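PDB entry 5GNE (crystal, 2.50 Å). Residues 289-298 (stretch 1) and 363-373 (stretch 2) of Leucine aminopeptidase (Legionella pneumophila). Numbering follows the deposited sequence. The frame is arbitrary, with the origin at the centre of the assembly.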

# COMPACT_ATOMS: atom_id res chain seq x y z
N GLY A 289 -16.52 -4.96 -6.82
CA GLY A 289 -17.52 -4.16 -6.13
C GLY A 289 -16.97 -2.89 -5.50
O GLY A 289 -17.46 -1.80 -5.76
N LEU A 290 -15.93 -3.03 -4.69
CA LEU A 290 -15.26 -1.89 -4.07
C LEU A 290 -14.68 -0.95 -5.14
O LEU A 290 -14.64 0.28 -4.95
CB LEU A 290 -14.15 -2.37 -3.12
CG LEU A 290 -13.66 -1.41 -2.03
CD1 LEU A 290 -14.84 -0.90 -1.20
CD2 LEU A 290 -12.63 -2.07 -1.12
N THR A 291 -14.22 -1.52 -6.24
CA THR A 291 -13.66 -0.72 -7.34
C THR A 291 -14.72 0.08 -8.11
O THR A 291 -14.48 1.24 -8.44
CB THR A 291 -12.87 -1.62 -8.32
OG1 THR A 291 -11.80 -2.27 -7.61
CG2 THR A 291 -12.29 -0.80 -9.48
N GLU A 292 -15.89 -0.50 -8.34
CA GLU A 292 -16.95 0.28 -8.98
C GLU A 292 -17.34 1.43 -8.05
O GLU A 292 -17.58 2.54 -8.51
CB GLU A 292 -18.18 -0.57 -9.34
CG GLU A 292 -17.90 -1.94 -9.94
CD GLU A 292 -19.14 -2.86 -10.04
OE1 GLU A 292 -20.20 -2.52 -9.47
OE2 GLU A 292 -19.04 -3.92 -10.69
N PHE A 293 -17.36 1.15 -6.75
CA PHE A 293 -17.64 2.16 -5.73
C PHE A 293 -16.65 3.33 -5.82
O PHE A 293 -17.05 4.49 -5.85
CB PHE A 293 -17.59 1.51 -4.35
CG PHE A 293 -17.73 2.47 -3.18
CD1 PHE A 293 -18.90 3.18 -2.97
CD2 PHE A 293 -16.70 2.62 -2.28
CE1 PHE A 293 -19.03 4.02 -1.88
CE2 PHE A 293 -16.82 3.47 -1.18
CZ PHE A 293 -17.99 4.17 -0.99
N THR A 294 -15.36 3.01 -5.89
CA THR A 294 -14.32 4.04 -6.00
C THR A 294 -14.52 4.88 -7.27
O THR A 294 -14.42 6.11 -7.24
CB THR A 294 -12.91 3.40 -5.98
OG1 THR A 294 -12.78 2.55 -4.83
CG2 THR A 294 -11.82 4.48 -5.94
N ALA A 295 -14.82 4.21 -8.38
CA ALA A 295 -15.15 4.89 -9.64
C ALA A 295 -16.29 5.90 -9.46
O ALA A 295 -16.19 7.03 -9.93
CB ALA A 295 -15.49 3.87 -10.73
N GLU A 296 -17.36 5.53 -8.76
CA GLU A 296 -18.45 6.49 -8.63
C GLU A 296 -18.13 7.61 -7.65
O GLU A 296 -18.68 8.70 -7.77
CB GLU A 296 -19.71 5.81 -8.10
CG GLU A 296 -19.95 4.41 -8.57
CD GLU A 296 -21.15 3.78 -7.89
OE1 GLU A 296 -21.12 3.60 -6.65
OE2 GLU A 296 -22.12 3.47 -8.60
N LEU A 297 -17.20 7.38 -6.73
CA LEU A 297 -16.77 8.45 -5.84
C LEU A 297 -15.98 9.46 -6.66
O LEU A 297 -16.17 10.68 -6.54
CB LEU A 297 -15.93 7.90 -4.67
CG LEU A 297 -16.56 6.94 -3.63
CD1 LEU A 297 -15.46 6.41 -2.72
CD2 LEU A 297 -17.66 7.55 -2.78
N LEU A 298 -15.14 8.95 -7.56
CA LEU A 298 -14.35 9.82 -8.42
C LEU A 298 -15.24 10.69 -9.31
O LEU A 298 -15.04 11.91 -9.43
CB LEU A 298 -13.39 9.00 -9.28
CG LEU A 298 -12.07 8.58 -8.63
CD1 LEU A 298 -11.21 7.76 -9.59
CD2 LEU A 298 -11.30 9.80 -8.14
N LYS A 363 -9.00 13.78 -1.78
CA LYS A 363 -10.45 13.86 -1.91
C LYS A 363 -11.06 12.47 -2.00
O LYS A 363 -11.98 12.13 -1.23
CB LYS A 363 -10.85 14.69 -3.12
CG LYS A 363 -10.65 16.18 -2.93
CD LYS A 363 -11.01 17.00 -4.17
CE LYS A 363 -10.98 18.49 -3.82
NZ LYS A 363 -11.00 19.37 -4.99
N LEU A 364 -10.52 11.66 -2.91
CA LEU A 364 -11.03 10.31 -3.09
C LEU A 364 -11.04 9.52 -1.81
O LEU A 364 -12.05 8.99 -1.42
CB LEU A 364 -10.22 9.57 -4.15
CG LEU A 364 -10.65 8.12 -4.32
CD1 LEU A 364 -12.10 8.03 -4.74
CD2 LEU A 364 -9.75 7.44 -5.35
N GLY A 365 -9.89 9.50 -1.13
CA GLY A 365 -9.77 8.88 0.18
C GLY A 365 -10.81 9.31 1.20
O GLY A 365 -11.38 8.48 1.93
N LEU A 366 -11.07 10.61 1.26
CA LEU A 366 -12.00 11.13 2.26
C LEU A 366 -13.45 10.77 1.92
O LEU A 366 -14.22 10.43 2.81
CB LEU A 366 -11.82 12.63 2.41
CG LEU A 366 -10.54 13.02 3.17
CD1 LEU A 366 -10.23 14.52 3.14
CD2 LEU A 366 -10.62 12.55 4.60
N ALA A 367 -13.84 10.85 0.64
CA ALA A 367 -15.16 10.37 0.22
C ALA A 367 -15.33 8.87 0.55
O ALA A 367 -16.38 8.41 1.06
CB ALA A 367 -15.36 10.62 -1.25
N PHE A 368 -14.28 8.11 0.25
CA PHE A 368 -14.21 6.71 0.61
C PHE A 368 -14.48 6.50 2.10
O PHE A 368 -15.36 5.74 2.49
CB PHE A 368 -12.83 6.18 0.21
CG PHE A 368 -12.68 4.70 0.31
CD1 PHE A 368 -13.17 3.87 -0.69
CD2 PHE A 368 -11.95 4.14 1.35
CE1 PHE A 368 -12.97 2.48 -0.61
CE2 PHE A 368 -11.76 2.78 1.44
CZ PHE A 368 -12.27 1.95 0.46
N ILE A 369 -13.74 7.22 2.93
CA ILE A 369 -13.90 7.14 4.37
C ILE A 369 -15.29 7.58 4.84
O ILE A 369 -15.88 6.95 5.71
CB ILE A 369 -12.83 7.96 5.08
CG1 ILE A 369 -11.47 7.28 4.98
CG2 ILE A 369 -13.15 8.12 6.55
CD1 ILE A 369 -10.39 8.11 5.60
N VAL A 370 -15.84 8.64 4.27
CA VAL A 370 -17.14 9.11 4.73
C VAL A 370 -18.25 8.16 4.30
O VAL A 370 -19.09 7.76 5.10
CB VAL A 370 -17.47 10.54 4.21
CG1 VAL A 370 -18.92 10.89 4.47
CG2 VAL A 370 -16.56 11.56 4.88
N GLU A 371 -18.28 7.80 3.02
CA GLU A 371 -19.41 7.02 2.57
C GLU A 371 -19.40 5.58 3.12
O GLU A 371 -20.47 5.00 3.35
CB GLU A 371 -19.50 7.04 1.06
CG GLU A 371 -19.69 8.47 0.54
CD GLU A 371 -21.09 9.02 0.79
OE1 GLU A 371 -21.92 8.32 1.39
OE2 GLU A 371 -21.39 10.15 0.36
N LEU A 372 -18.22 5.02 3.36
CA LEU A 372 -18.15 3.74 4.08
C LEU A 372 -18.29 3.94 5.60
O LEU A 372 -18.95 3.14 6.29
CB LEU A 372 -16.85 3.02 3.75
CG LEU A 372 -16.75 2.40 2.36
CD1 LEU A 372 -15.38 1.82 2.13
CD2 LEU A 372 -17.77 1.30 2.25
N GLY A 373 -17.66 5.00 6.12
CA GLY A 373 -17.59 5.28 7.55
C GLY A 373 -18.92 5.58 8.20
O GLY A 373 -19.11 5.35 9.40

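The centre of the contact is a pair of interlocked apolar side chains. L297 points toward the second helix and sits as a knob among L364, A367, F368 and E371; its CD1 lies 3.6 Å from F368 CA, close enough to touch backbone, and L297 CD2 lies 4.1 Å from A367 CB. F368 answers in the other direction, its t rotamer carrying the ring into the hole formed by L290, F293, T294 and L297. The F293 and F368 rings meet obliquely, with centroids 5.9 Å apart and planes at 49°, and F293 CE2 also packs 3.7 Å from L372 CG.

Leucines extend this core at both ends: L290 CD1 reaches F368 CE1 at 3.9 Å, while L298 CD2 lies 3.9 Å from L364 CD1. The two helices cross at 117°, their axes approaching to 9.7 Å. Within each stretch the backbone hydrogen bonds run from i+4 N to i O, and no hydrogen bond crosses between the helices, so the association rests on van der Waals packing.

The polar residues make their closest contacts through carbon. T294 places CG2 3.7 Å from L364 CD2, while T294 OG1, which lies 4.2 Å from F368 CE1, donates to L290 O (2.9 Å) within its own helix. E371 offers CB to F293 CZ at 3.8 Å, at the ring edge; its carboxylate leads away and is hydrogen-bonded elsewhere in the structure.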